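Local coordinates for protein protease Do-like 1, chloroplastic (Arabidopsis thaliana, PDB 3QO6) that acts as a serine endopeptidase of the chloroplast thylakoid that is needed at high temperature and may break down damaged proteins, at residues A91-F96 with A103-D108; D97-V102 with V230-L235; V119-D124 with P213-G218; L235-A240 with L256-S261; C307-E312 with L330-D335. All blocks are in the same frame, centred on the assembly; numbering follows the deposited sequence.

Interaction 1 (A91-F96 with A103-D108)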
# COMPACT_ATOMS: atom_id res chain seq x y z
N ALA B 91 -40.21 -4.66 -4.29
CA ALA B 91 -40.56 -4.21 -2.95
C ALA B 91 -40.66 -2.72 -2.76
O ALA B 91 -39.81 -1.96 -3.22
CB ALA B 91 -39.58 -4.78 -1.94
N LYS B 92 -41.71 -2.32 -2.05
CA LYS B 92 -41.92 -0.91 -1.76
C LYS B 92 -41.40 -0.61 -0.35
O LYS B 92 -41.62 -1.39 0.58
CB LYS B 92 -43.41 -0.58 -1.85
CG LYS B 92 -43.78 0.88 -1.55
CD LYS B 92 -45.02 0.97 -0.62
CE LYS B 92 -45.21 2.39 -0.08
NZ LYS B 92 -46.03 2.39 1.17
N VAL B 93 -40.72 0.51 -0.21
CA VAL B 93 -40.19 0.90 1.08
C VAL B 93 -41.27 1.49 2.00
O VAL B 93 -41.60 2.66 1.91
CB VAL B 93 -39.08 1.95 0.91
CG1 VAL B 93 -38.55 2.38 2.24
CG2 VAL B 93 -37.98 1.37 0.07
N VAL B 94 -41.82 0.68 2.89
CA VAL B 94 -42.84 1.18 3.82
C VAL B 94 -42.33 2.33 4.70
O VAL B 94 -43.06 3.27 4.98
CB VAL B 94 -43.34 0.06 4.76
CG1 VAL B 94 -44.26 0.63 5.82
CG2 VAL B 94 -44.02 -1.05 3.95
N GLY B 95 -41.08 2.23 5.16
CA GLY B 95 -40.53 3.26 6.04
C GLY B 95 -39.27 2.80 6.78
O GLY B 95 -38.85 1.66 6.65
N PHE B 96 -38.68 3.68 7.57
CA PHE B 96 -37.45 3.30 8.25
C PHE B 96 -36.93 4.23 9.36
O PHE B 96 -37.17 5.43 9.37
CB PHE B 96 -36.38 3.11 7.19
CG PHE B 96 -36.02 4.38 6.45
CD1 PHE B 96 -35.20 5.34 7.05
CD2 PHE B 96 -36.53 4.62 5.17
CE1 PHE B 96 -34.89 6.55 6.36
CE2 PHE B 96 -36.22 5.82 4.48
CZ PHE B 96 -35.41 6.78 5.08
N ALA B 103 -35.58 -1.18 9.04
CA ALA B 103 -36.35 -0.74 7.89
C ALA B 103 -37.47 -1.71 7.56
O ALA B 103 -37.34 -2.91 7.78
CB ALA B 103 -35.45 -0.58 6.70
N VAL B 104 -38.59 -1.20 7.06
CA VAL B 104 -39.68 -2.10 6.69
C VAL B 104 -40.02 -2.02 5.22
O VAL B 104 -40.09 -0.95 4.64
CB VAL B 104 -40.95 -1.86 7.48
CG1 VAL B 104 -41.96 -2.91 7.10
CG2 VAL B 104 -40.67 -1.92 8.97
N LEU B 105 -40.24 -3.18 4.62
CA LEU B 105 -40.57 -3.26 3.21
C LEU B 105 -41.92 -3.93 3.07
O LEU B 105 -42.42 -4.55 4.02
CB LEU B 105 -39.53 -4.10 2.49
CG LEU B 105 -38.38 -3.47 1.69
CD1 LEU B 105 -37.88 -2.18 2.28
CD2 LEU B 105 -37.27 -4.51 1.62
N ARG B 106 -42.50 -3.79 1.88
CA ARG B 106 -43.78 -4.43 1.59
C ARG B 106 -43.69 -4.99 0.19
O ARG B 106 -43.09 -4.38 -0.71
CB ARG B 106 -44.95 -3.45 1.66
CG ARG B 106 -46.31 -4.13 1.86
CD ARG B 106 -47.51 -3.24 1.46
NE ARG B 106 -48.79 -3.89 1.78
CZ ARG B 106 -49.56 -3.58 2.82
NH1 ARG B 106 -49.20 -2.60 3.66
NH2 ARG B 106 -50.68 -4.26 3.05
N ILE B 107 -44.25 -6.18 0.03
CA ILE B 107 -44.28 -6.83 -1.26
C ILE B 107 -45.68 -7.39 -1.47
O ILE B 107 -46.42 -7.65 -0.50
CB ILE B 107 -43.24 -7.98 -1.40
CG1 ILE B 107 -43.49 -9.08 -0.38
CG2 ILE B 107 -41.83 -7.42 -1.29
CD1 ILE B 107 -42.73 -10.36 -0.66
N ASP B 108 -46.03 -7.55 -2.74
CA ASP B 108 -47.33 -8.06 -3.18
C ASP B 108 -47.16 -9.56 -3.38
O ASP B 108 -46.81 -10.00 -4.48
CB ASP B 108 -47.69 -7.40 -4.52
CG ASP B 108 -49.06 -7.81 -5.03
OD1 ASP B 108 -49.33 -7.57 -6.22
OD2 ASP B 108 -49.86 -8.35 -4.23

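Interaction 2 (D97-V102 with V230-L235)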
# COMPACT_ATOMS: atom_id res chain seq x y z
N ASP B 97 -36.18 3.63 10.29
CA ASP B 97 -35.59 4.36 11.41
C ASP B 97 -34.08 4.29 11.31
O ASP B 97 -33.51 3.24 11.57
CB ASP B 97 -36.01 3.70 12.71
CG ASP B 97 -35.63 4.51 13.91
OD1 ASP B 97 -34.69 5.33 13.82
OD2 ASP B 97 -36.27 4.31 14.95
N GLN B 98 -33.42 5.38 10.94
CA GLN B 98 -31.97 5.37 10.79
C GLN B 98 -31.19 5.18 12.07
O GLN B 98 -30.09 4.63 12.06
CB GLN B 98 -31.47 6.67 10.17
CG GLN B 98 -31.76 6.83 8.72
CD GLN B 98 -30.90 7.92 8.12
OE1 GLN B 98 -30.67 8.95 8.77
NE2 GLN B 98 -30.42 7.72 6.89
N ASP B 99 -31.74 5.64 13.17
CA ASP B 99 -31.03 5.51 14.42
C ASP B 99 -30.86 4.10 14.87
O ASP B 99 -29.79 3.74 15.34
CB ASP B 99 -31.71 6.35 15.49
CG ASP B 99 -31.45 7.82 15.32
OD1 ASP B 99 -30.45 8.17 14.63
OD2 ASP B 99 -32.22 8.62 15.87
N LYS B 100 -31.89 3.29 14.74
CA LYS B 100 -31.81 1.90 15.16
C LYS B 100 -31.61 0.99 13.96
O LYS B 100 -31.82 -0.22 14.05
CB LYS B 100 -33.08 1.52 15.91
CG LYS B 100 -33.46 2.51 17.01
CD LYS B 100 -32.41 2.49 18.10
CE LYS B 100 -32.75 3.43 19.25
NZ LYS B 100 -31.61 3.47 20.23
N ASP B 101 -31.20 1.57 12.84
CA ASP B 101 -30.95 0.84 11.58
C ASP B 101 -31.96 -0.24 11.21
O ASP B 101 -31.60 -1.31 10.71
CB ASP B 101 -29.54 0.25 11.60
CG ASP B 101 -29.05 -0.13 10.22
OD1 ASP B 101 -29.43 0.50 9.21
OD2 ASP B 101 -28.23 -1.06 10.13
N VAL B 102 -33.24 0.06 11.44
CA VAL B 102 -34.36 -0.83 11.13
C VAL B 102 -35.17 -0.30 9.94
O VAL B 102 -35.43 0.90 9.84
CB VAL B 102 -35.31 -0.90 12.30
CG1 VAL B 102 -36.57 -1.64 11.90
CG2 VAL B 102 -34.62 -1.57 13.45
N VAL B 230 -40.89 7.27 12.34
CA VAL B 230 -40.82 7.13 13.79
C VAL B 230 -40.50 8.52 14.25
O VAL B 230 -39.65 9.18 13.68
CB VAL B 230 -39.69 6.17 14.22
CG1 VAL B 230 -39.28 6.46 15.63
CG2 VAL B 230 -40.19 4.75 14.17
N THR B 231 -41.20 8.99 15.27
CA THR B 231 -40.92 10.35 15.70
C THR B 231 -40.10 10.36 16.97
O THR B 231 -40.52 9.86 18.03
CB THR B 231 -42.23 11.16 15.86
OG1 THR B 231 -42.78 11.40 14.56
CG2 THR B 231 -41.98 12.49 16.56
N ARG B 232 -38.91 10.94 16.83
CA ARG B 232 -37.96 11.01 17.93
C ARG B 232 -37.68 12.43 18.39
O ARG B 232 -37.50 13.35 17.59
CB ARG B 232 -36.67 10.31 17.50
CG ARG B 232 -36.84 8.83 17.06
CD ARG B 232 -35.54 8.29 16.50
NE ARG B 232 -35.49 6.83 16.51
CZ ARG B 232 -35.80 6.08 17.56
NH1 ARG B 232 -36.20 6.65 18.70
NH2 ARG B 232 -35.70 4.76 17.49
N PRO B 233 -37.58 12.61 19.70
CA PRO B 233 -37.32 13.91 20.34
C PRO B 233 -35.91 14.47 20.14
O PRO B 233 -34.97 13.72 19.96
CB PRO B 233 -37.58 13.61 21.81
CG PRO B 233 -37.02 12.17 21.92
CD PRO B 233 -37.56 11.50 20.68
N ILE B 234 -35.77 15.79 20.19
CA ILE B 234 -34.46 16.40 20.09
C ILE B 234 -34.36 17.56 21.04
O ILE B 234 -35.37 18.18 21.36
CB ILE B 234 -34.15 16.93 18.71
CG1 ILE B 234 -35.04 18.13 18.41
CG2 ILE B 234 -34.29 15.83 17.72
CD1 ILE B 234 -34.59 18.88 17.16
N LEU B 235 -33.13 17.87 21.45
CA LEU B 235 -32.84 18.98 22.36
C LEU B 235 -32.56 20.17 21.49
O LEU B 235 -32.67 21.32 21.91
CB LEU B 235 -31.58 18.71 23.16
CG LEU B 235 -31.65 18.49 24.67
CD1 LEU B 235 -30.23 18.27 25.16
CD2 LEU B 235 -32.25 19.68 25.37

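Interaction 3 (V119-D124 with P213-G218)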
# COMPACT_ATOMS: atom_id res chain seq x y z
N VAL B 119 -42.28 -14.02 16.92
CA VAL B 119 -41.57 -12.96 17.62
C VAL B 119 -41.27 -13.32 19.06
O VAL B 119 -42.16 -13.63 19.81
CB VAL B 119 -42.41 -11.69 17.61
CG1 VAL B 119 -41.81 -10.66 18.58
CG2 VAL B 119 -42.48 -11.14 16.17
N GLY B 120 -40.01 -13.27 19.47
CA GLY B 120 -39.69 -13.60 20.84
C GLY B 120 -39.51 -12.41 21.75
O GLY B 120 -39.94 -11.30 21.44
N VAL B 121 -38.86 -12.63 22.89
CA VAL B 121 -38.62 -11.54 23.83
C VAL B 121 -37.15 -11.37 24.13
O VAL B 121 -36.50 -12.30 24.59
CB VAL B 121 -39.33 -11.78 25.18
CG1 VAL B 121 -38.93 -10.70 26.16
CG2 VAL B 121 -40.83 -11.77 25.00
N SER B 122 -36.63 -10.17 23.92
CA SER B 122 -35.23 -9.96 24.18
C SER B 122 -34.94 -9.52 25.60
O SER B 122 -33.82 -9.60 26.04
CB SER B 122 -34.64 -8.97 23.18
OG SER B 122 -35.06 -7.64 23.39
N ALA B 123 -35.94 -9.06 26.32
CA ALA B 123 -35.70 -8.60 27.68
C ALA B 123 -35.18 -9.67 28.64
O ALA B 123 -34.47 -9.34 29.55
CB ALA B 123 -36.95 -7.97 28.25
N ASP B 124 -35.54 -10.93 28.43
CA ASP B 124 -35.09 -12.00 29.34
C ASP B 124 -33.84 -12.79 28.94
O ASP B 124 -33.50 -13.79 29.57
CB ASP B 124 -36.21 -13.02 29.51
CG ASP B 124 -37.48 -12.40 29.96
OD1 ASP B 124 -37.41 -11.41 30.73
OD2 ASP B 124 -38.54 -12.92 29.55
N PRO B 213 -31.86 -5.74 19.37
CA PRO B 213 -32.82 -6.59 20.09
C PRO B 213 -34.26 -6.46 19.60
O PRO B 213 -34.77 -5.38 19.33
CB PRO B 213 -32.64 -6.16 21.54
CG PRO B 213 -32.27 -4.69 21.41
CD PRO B 213 -31.35 -4.65 20.23
N VAL B 214 -34.90 -7.61 19.49
CA VAL B 214 -36.26 -7.71 19.04
C VAL B 214 -37.24 -6.74 19.70
O VAL B 214 -38.10 -6.17 19.04
CB VAL B 214 -36.76 -9.15 19.24
CG1 VAL B 214 -36.78 -9.48 20.72
CG2 VAL B 214 -38.10 -9.35 18.58
N ASP B 215 -37.11 -6.55 21.01
CA ASP B 215 -38.02 -5.66 21.70
C ASP B 215 -38.02 -4.25 21.09
O ASP B 215 -39.10 -3.68 20.85
CB ASP B 215 -37.70 -5.61 23.20
CG ASP B 215 -38.07 -6.92 23.91
OD1 ASP B 215 -38.54 -7.88 23.22
OD2 ASP B 215 -37.90 -6.99 25.15
N THR B 216 -36.86 -3.69 20.82
CA THR B 216 -36.90 -2.37 20.25
C THR B 216 -37.33 -2.46 18.78
O THR B 216 -37.90 -1.51 18.23
CB THR B 216 -35.54 -1.59 20.49
OG1 THR B 216 -34.84 -1.39 19.26
CG2 THR B 216 -34.69 -2.31 21.48
N VAL B 217 -37.14 -3.62 18.17
CA VAL B 217 -37.53 -3.80 16.78
C VAL B 217 -39.04 -3.77 16.60
O VAL B 217 -39.56 -3.01 15.78
CB VAL B 217 -36.96 -5.14 16.22
CG1 VAL B 217 -37.65 -5.54 14.92
CG2 VAL B 217 -35.49 -4.98 15.96
N GLY B 218 -39.73 -4.59 17.37
CA GLY B 218 -41.18 -4.67 17.28
C GLY B 218 -41.89 -3.33 17.37
O GLY B 218 -42.85 -3.10 16.64

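Interaction 4 (L235-A240 with L256-S261)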
# COMPACT_ATOMS: atom_id res chain seq x y z
N LEU B 235 -33.13 17.87 21.45
CA LEU B 235 -32.84 18.98 22.36
C LEU B 235 -32.56 20.17 21.49
O LEU B 235 -32.67 21.32 21.91
CB LEU B 235 -31.58 18.71 23.16
CG LEU B 235 -31.65 18.49 24.67
CD1 LEU B 235 -30.23 18.27 25.16
CD2 LEU B 235 -32.25 19.68 25.37
N GLY B 236 -32.16 19.87 20.26
CA GLY B 236 -31.85 20.93 19.34
C GLY B 236 -30.45 21.50 19.54
O GLY B 236 -30.27 22.72 19.48
N ILE B 237 -29.47 20.64 19.82
CA ILE B 237 -28.08 21.12 19.95
C ILE B 237 -27.07 20.27 19.18
O ILE B 237 -27.25 19.06 19.03
CB ILE B 237 -27.60 21.18 21.41
CG1 ILE B 237 -27.35 19.78 21.95
CG2 ILE B 237 -28.65 21.82 22.28
CD1 ILE B 237 -26.63 19.79 23.25
N LYS B 238 -26.05 20.93 18.64
CA LYS B 238 -24.94 20.25 17.95
C LYS B 238 -23.82 20.35 18.96
O LYS B 238 -23.46 21.44 19.37
CB LYS B 238 -24.51 20.95 16.67
CG LYS B 238 -25.30 20.54 15.44
CD LYS B 238 -24.88 21.34 14.22
CE LYS B 238 -25.74 21.05 12.98
NZ LYS B 238 -25.28 21.87 11.80
N PHE B 239 -23.29 19.23 19.41
CA PHE B 239 -22.21 19.31 20.36
C PHE B 239 -20.88 18.88 19.79
O PHE B 239 -20.77 18.38 18.66
CB PHE B 239 -22.50 18.49 21.62
CG PHE B 239 -22.90 17.10 21.36
CD1 PHE B 239 -24.18 16.80 20.95
CD2 PHE B 239 -21.99 16.07 21.51
CE1 PHE B 239 -24.55 15.50 20.70
CE2 PHE B 239 -22.35 14.77 21.27
CZ PHE B 239 -23.63 14.48 20.86
N ALA B 240 -19.86 19.10 20.61
CA ALA B 240 -18.50 18.77 20.25
C ALA B 240 -18.29 17.30 20.58
O ALA B 240 -18.78 16.82 21.60
CB ALA B 240 -17.54 19.64 21.05
N LEU B 256 -22.02 23.34 21.07
CA LEU B 256 -21.38 24.20 20.12
C LEU B 256 -22.43 25.13 19.55
O LEU B 256 -22.18 26.32 19.35
CB LEU B 256 -20.77 23.36 19.00
CG LEU B 256 -19.73 22.32 19.47
CD1 LEU B 256 -19.19 21.54 18.28
CD2 LEU B 256 -18.60 23.03 20.20
N ASP B 257 -23.63 24.60 19.31
CA ASP B 257 -24.71 25.42 18.75
C ASP B 257 -26.11 24.99 19.21
O ASP B 257 -26.43 23.79 19.30
CB ASP B 257 -24.66 25.40 17.22
CG ASP B 257 -25.49 26.51 16.60
OD1 ASP B 257 -26.11 26.28 15.55
OD2 ASP B 257 -25.50 27.62 17.15
N ALA B 258 -26.94 25.99 19.49
CA ALA B 258 -28.32 25.78 19.91
C ALA B 258 -29.09 26.79 19.10
O ALA B 258 -29.28 27.94 19.53
CB ALA B 258 -28.49 26.06 21.39
N PRO B 259 -29.52 26.37 17.89
CA PRO B 259 -30.28 27.19 16.94
C PRO B 259 -31.48 27.79 17.66
O PRO B 259 -32.19 27.08 18.39
CB PRO B 259 -30.68 26.19 15.87
CG PRO B 259 -29.57 25.18 15.89
CD PRO B 259 -29.38 25.00 17.39
N PRO B 260 -31.73 29.09 17.47
CA PRO B 260 -32.84 29.80 18.11
C PRO B 260 -34.21 29.17 17.83
O PRO B 260 -35.16 29.37 18.59
CB PRO B 260 -32.72 31.21 17.55
CG PRO B 260 -32.21 30.96 16.16
CD PRO B 260 -31.14 29.92 16.41
N SER B 261 -34.27 28.40 16.76
CA SER B 261 -35.49 27.74 16.34
C SER B 261 -35.73 26.34 16.93
O SER B 261 -36.69 25.67 16.55
CB SER B 261 -35.52 27.68 14.81
OG SER B 261 -35.66 26.35 14.35

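Interaction 5 (C307-E312 with L330-D335)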
# COMPACT_ATOMS: atom_id res chain seq x y z
N CYS B 307 -36.46 9.56 26.43
CA CYS B 307 -37.51 10.55 26.41
C CYS B 307 -38.39 10.44 25.20
O CYS B 307 -38.06 9.75 24.24
CB CYS B 307 -36.91 11.94 26.49
SG CYS B 307 -35.79 12.01 27.89
N LYS B 308 -39.53 11.12 25.27
CA LYS B 308 -40.50 11.13 24.19
C LYS B 308 -40.84 12.57 23.81
O LYS B 308 -40.73 13.47 24.63
CB LYS B 308 -41.74 10.35 24.63
CG LYS B 308 -42.04 10.39 26.14
CD LYS B 308 -43.15 9.40 26.52
CE LYS B 308 -43.65 9.56 27.96
NZ LYS B 308 -42.63 9.25 29.00
N VAL B 309 -41.21 12.79 22.55
CA VAL B 309 -41.53 14.14 22.12
C VAL B 309 -42.44 14.82 23.12
O VAL B 309 -43.39 14.21 23.59
CB VAL B 309 -42.23 14.16 20.77
CG1 VAL B 309 -42.63 15.57 20.41
CG2 VAL B 309 -41.31 13.59 19.72
N GLY B 310 -42.15 16.06 23.45
CA GLY B 310 -42.99 16.77 24.40
C GLY B 310 -42.51 16.77 25.84
O GLY B 310 -42.90 17.65 26.59
N ASP B 311 -41.69 15.80 26.25
CA ASP B 311 -41.20 15.76 27.63
C ASP B 311 -40.47 17.05 28.02
O ASP B 311 -39.68 17.60 27.24
CB ASP B 311 -40.23 14.59 27.83
CG ASP B 311 -40.93 13.25 27.89
OD1 ASP B 311 -42.13 13.18 27.52
OD2 ASP B 311 -40.29 12.26 28.28
N GLU B 312 -40.73 17.55 29.22
CA GLU B 312 -40.03 18.75 29.63
C GLU B 312 -38.85 18.30 30.47
O GLU B 312 -38.96 18.04 31.66
CB GLU B 312 -40.91 19.68 30.45
CG GLU B 312 -40.23 21.03 30.65
CD GLU B 312 -40.85 21.86 31.76
OE1 GLU B 312 -40.96 21.34 32.89
OE2 GLU B 312 -41.21 23.03 31.49
N LEU B 330 -38.62 18.90 24.74
CA LEU B 330 -38.19 18.28 23.51
C LEU B 330 -39.21 18.28 22.39
O LEU B 330 -40.36 17.88 22.59
CB LEU B 330 -37.71 16.85 23.80
CG LEU B 330 -36.49 16.72 24.70
CD1 LEU B 330 -36.92 16.65 26.12
CD2 LEU B 330 -35.74 15.46 24.36
N GLU B 331 -38.79 18.73 21.21
CA GLU B 331 -39.66 18.76 20.04
C GLU B 331 -39.18 17.75 19.02
O GLU B 331 -38.01 17.37 19.00
CB GLU B 331 -39.62 20.13 19.39
CG GLU B 331 -39.96 21.25 20.32
CD GLU B 331 -39.49 22.58 19.77
OE1 GLU B 331 -39.64 23.60 20.47
OE2 GLU B 331 -38.96 22.60 18.63
N PRO B 332 -40.08 17.31 18.13
CA PRO B 332 -39.70 16.35 17.10
C PRO B 332 -38.59 16.90 16.22
O PRO B 332 -38.49 18.10 16.02
CB PRO B 332 -41.00 16.13 16.31
CG PRO B 332 -41.73 17.42 16.50
CD PRO B 332 -41.48 17.73 17.96
N LYS B 333 -37.75 16.00 15.72
CA LYS B 333 -36.63 16.38 14.85
C LYS B 333 -37.24 16.79 13.51
O LYS B 333 -38.07 16.05 12.97
CB LYS B 333 -35.73 15.15 14.69
CG LYS B 333 -34.59 15.23 13.68
CD LYS B 333 -34.20 13.79 13.27
CE LYS B 333 -33.11 13.71 12.20
NZ LYS B 333 -31.77 14.15 12.70
N PRO B 334 -36.85 17.97 12.96
CA PRO B 334 -37.36 18.47 11.69
C PRO B 334 -37.24 17.42 10.63
O PRO B 334 -36.25 16.71 10.59
CB PRO B 334 -36.48 19.67 11.39
CG PRO B 334 -36.16 20.19 12.74
CD PRO B 334 -35.88 18.93 13.53
N ASP B 335 -38.26 17.32 9.80
CA ASP B 335 -38.33 16.35 8.73
C ASP B 335 -37.56 16.82 7.51
O ASP B 335 -36.95 17.88 7.53
CB ASP B 335 -39.79 16.12 8.33
CG ASP B 335 -40.18 14.66 8.35
OD1 ASP B 335 -39.68 13.89 7.49
OD2 ASP B 335 -40.98 14.28 9.23

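Interaction 1 (A91-F96 with A103-D108)
Val94 packs against Val104 and Arg106 at a classic beta bulge, within the hairpin of strands 88-97 and 102-107. The hairpin is part of the six-stranded antiparallel barrel of the trypsin-like protease domain. At the bulge Val94 and Gly95 both face Val104. Val94 meets its partners with two different atoms. Its CB rests on Val104 CG1 at 4.0 Å. Its CG2, anti to the carbonyl carbon and beside the backbone N, lies 3.4 Å from Arg106 CB. The side chains of Val94 and Arg106 cross obliquely. Arg106 touches the contact near its base. From CG to NE its chain is extended and leads away.

Val104 N donates to Gly95 O over 2.9 Å in an almost straight bond, 178° at the hydrogen. The return bond from Gly95 N to Val104 O is weak. At the backbone angles of Gly95, a CB would strike the carbonyl oxygen of Val94. Beyond the bulge, Lys92 and Arg106 form a regular hydrogen-bonded pair. Lys92 N reaches Arg106 O at 2.8 Å. Helix 214-227 packs on the face that carries Val104, through Val221 and Leu224. On the other face, which carries Leu105 and Phe96, Ala91 CB meets Ile107 CG2 at 3.5 Å, and Phe96 CB meets Ala103 CB at 3.8 Å.

Interaction 2 (D97-V102 with V230-L235)
Asp97 OD1 takes two N-H groups, one from Arg232 NE and one from Asp99 N. It belongs to a salt-bridge network that ties a loop of the protease domain to segment 230-235, which includes strand 233-234 of the PDZ sheet. The bond from Arg232 NE is 3.2 Å long and almost straight, 177° at the hydrogen. It meets OD1 on the syn side and lies in the guanidinium plane. The bond from Asp99 N is weak and stays within the turn.

Asp97 OD2 sits at the edge of the same guanidinium, 2.6 Å from Arg232 NH2. This pair is a salt bridge, but the hydrogen bond in it is bent and weak. Arg232 NE also makes a weak bond to OD2. The carboxylate and guanidinium planes are 48° apart, so the two groups do not lie flat together. Arg232 reaches over with a chain extended from CG to NE. The Asp99 carboxylate adds charge, but no N-H of Arg232 points at it. Its OD2 is 3.8 Å from Arg232 NE, a long ion pair well out of the guanidinium plane. Asp99 also has a weak, long partner in Arg163. Lys100 CG packs 3.2 Å from Arg232 NH2, approaching obliquely.

Asp101 and Val102 both face Asp97 in a G1 beta bulge. This turn holds Asp101, the predicted charge-relay aspartate, whose OD2 is hydrogen-bonded to His71 ND1. Lys100 NZ forms a second link between the domains, a salt bridge to Asp305. On one face of the Arg232 guanidinium, Val230 CG1 lies 3.9 Å above the plane, offset toward the rim.

Interaction 3 (V119-D124 with P213-G218)
This is a mixed contact, polar at Asp215 and apolar at Val214, between the loop before strand 130-135 and the first turn of helix 214-227. The helix follows strand 209-213 of the second protease sheet, and Pro213 occupies its N-cap position. Ser122 N donates to Asp215 OD1 over 3.1 Å with 170° at the hydrogen. It comes from above the carboxylate plane, 54° out of it. Ala123 N makes a weak bond to Asp215 OD2. In return, Asp215 N makes a weak 3.3 Å bond to Ser122 OG. With chi1 at 72°, OG lies between the backbone N and the carbonyl carbon of Ser122. OG also touches Pro213 CB at 3.4 Å.

Apolar contacts flank the polar ones. Val214 CG1 lies 3.3 Å from Ser122 CB. Val214 CG2 meets Val119 CG1 at 3.9 Å, the side chains crossing at a slant. Strand 191-198 backs the contact through Leu191 on Val214. On the loop side, Ser7 of a second subunit packs on Val121.

Bonds run both ways: loop N-H groups to the helix carboxylate, and, weakly, a helix N-H to the loop serine. An alanine in place of Asp215 would probably leave Ser122 N and Ala123 N without their carboxylate acceptor and let the loop shift from the helix. The two amide donors beside the carboxylate would be expected to favour its charged form.

Interaction 4 (L235-A240 with L256-S261)
Leu256 lies over the backbone at Phe239 and Ala240. Its CG and CD1 approach the peptide between them, with CD1 3.4 Å from Ala240 N. Its CD2 meets Ala240 CB at 3.7 Å. With CG anti to the carbonyl carbon of Leu256, chi1 -59°, CG comes to lie by Ala240 N. An alanine here would keep CB but would probably open a gap beside Ala240, whose N and CB would lose the CG, CD1 and CD2 that now cover them. Phe43 of a third subunit also packs on Leu256.

Lys238 O takes two backbone N-H groups. Leu256 N lies at 2.9 Å and Asp257 N at 3.2 Å, both in the carbonyl plane. Two residues thus face one, a classic beta bulge between the short strand 238-239 and strand 253-257 of the PDZ domain. Lys238 N completes the pairing with a 3.0 Å bond to Asp257 O.

Segment 235-240 also lines the peptide-binding groove. Leu235, Gly236, Ile237 and Phe239 make backbone hydrogen bonds to the bound peptide. Their place before and along strand 238-239 is consistent with the carboxylate-binding loop and binding strand of PDZ domains. At the Gly236 end, Ile237 CG2 faces Ala258 CB at 4.3 Å, a loose apolar contact. Lys238 and Asp257 point to the same face of the sheet, but their charged ends stay apart, with Lys238 NZ 5.8 Å from Asp257 OD1. Asp257 OD2 has a weak hydrogen bond with Ser271 OG. Leu45 of the third subunit packs on both residues.

Interaction 5 (C307-E312 with L330-D335)
Two backbone hydrogen bonds join the turn Lys308-Asp311 to Leu330 on strand 326-332 and hold it at both its carbonyl and its N-H: Gly310 N donates to Leu330 O over 2.7 Å, and Leu330 N donates to Asp311 O over 3.0 Å.

Leu330 has the most surface buried here. Its CD1 lies 3.1 Å from Asp311 O, the oxygen that also accepts Leu330 N. Its CD2 faces Cys307 CB at 4.3 Å. Val313 and Pro233 add further packing on Leu330 within the PDZ domain. The contact sits where the turn after helix 297-304 enters strand 312-318, beside its antiparallel neighbour 326-332.

The turn is type II, closed by a bond from Asp311 N to Lys308 O. Gly310 takes its third position, with phi at 96°. A CB there would strike the carbonyl oxygen of Val309. Asp311 OD2 turns back to Lys308 N in a weak bond of 3.3 Å, and forms a long ion pair with Lys308 NZ.

At the tip of the turn, Val309 reaches across to Pro332. Val309 CG1, anti to the backbone N, touches Pro332 CD at 3.5 Å. The two side chains cross at about a right angle. Thr231 packs on both of them. Glu331 points away from the turn, and its OE1 forms a salt bridge with Lys266.

Interactions 1 and 2 touch where Phe96 CB lies 3.6 Å from Val102 O. The hairpin of interaction 1 thus runs into the turn that holds Asp101 of the predicted charge relay. Interaction 2 then passes to the PDZ domain. It meets interaction 5 through a probable hydrogen bond from Ile234 N to Glu331 O at 3.0 Å; their centres are about 11 Å apart. Interactions 2 and 4 share Leu235, which also bonds the bound peptide. Their centres are about 17 Å apart. Interaction 3 stays in the protease domain, its nearest atoms about 4 Å from interaction 2, at the start of the helix leading toward segment 230-235.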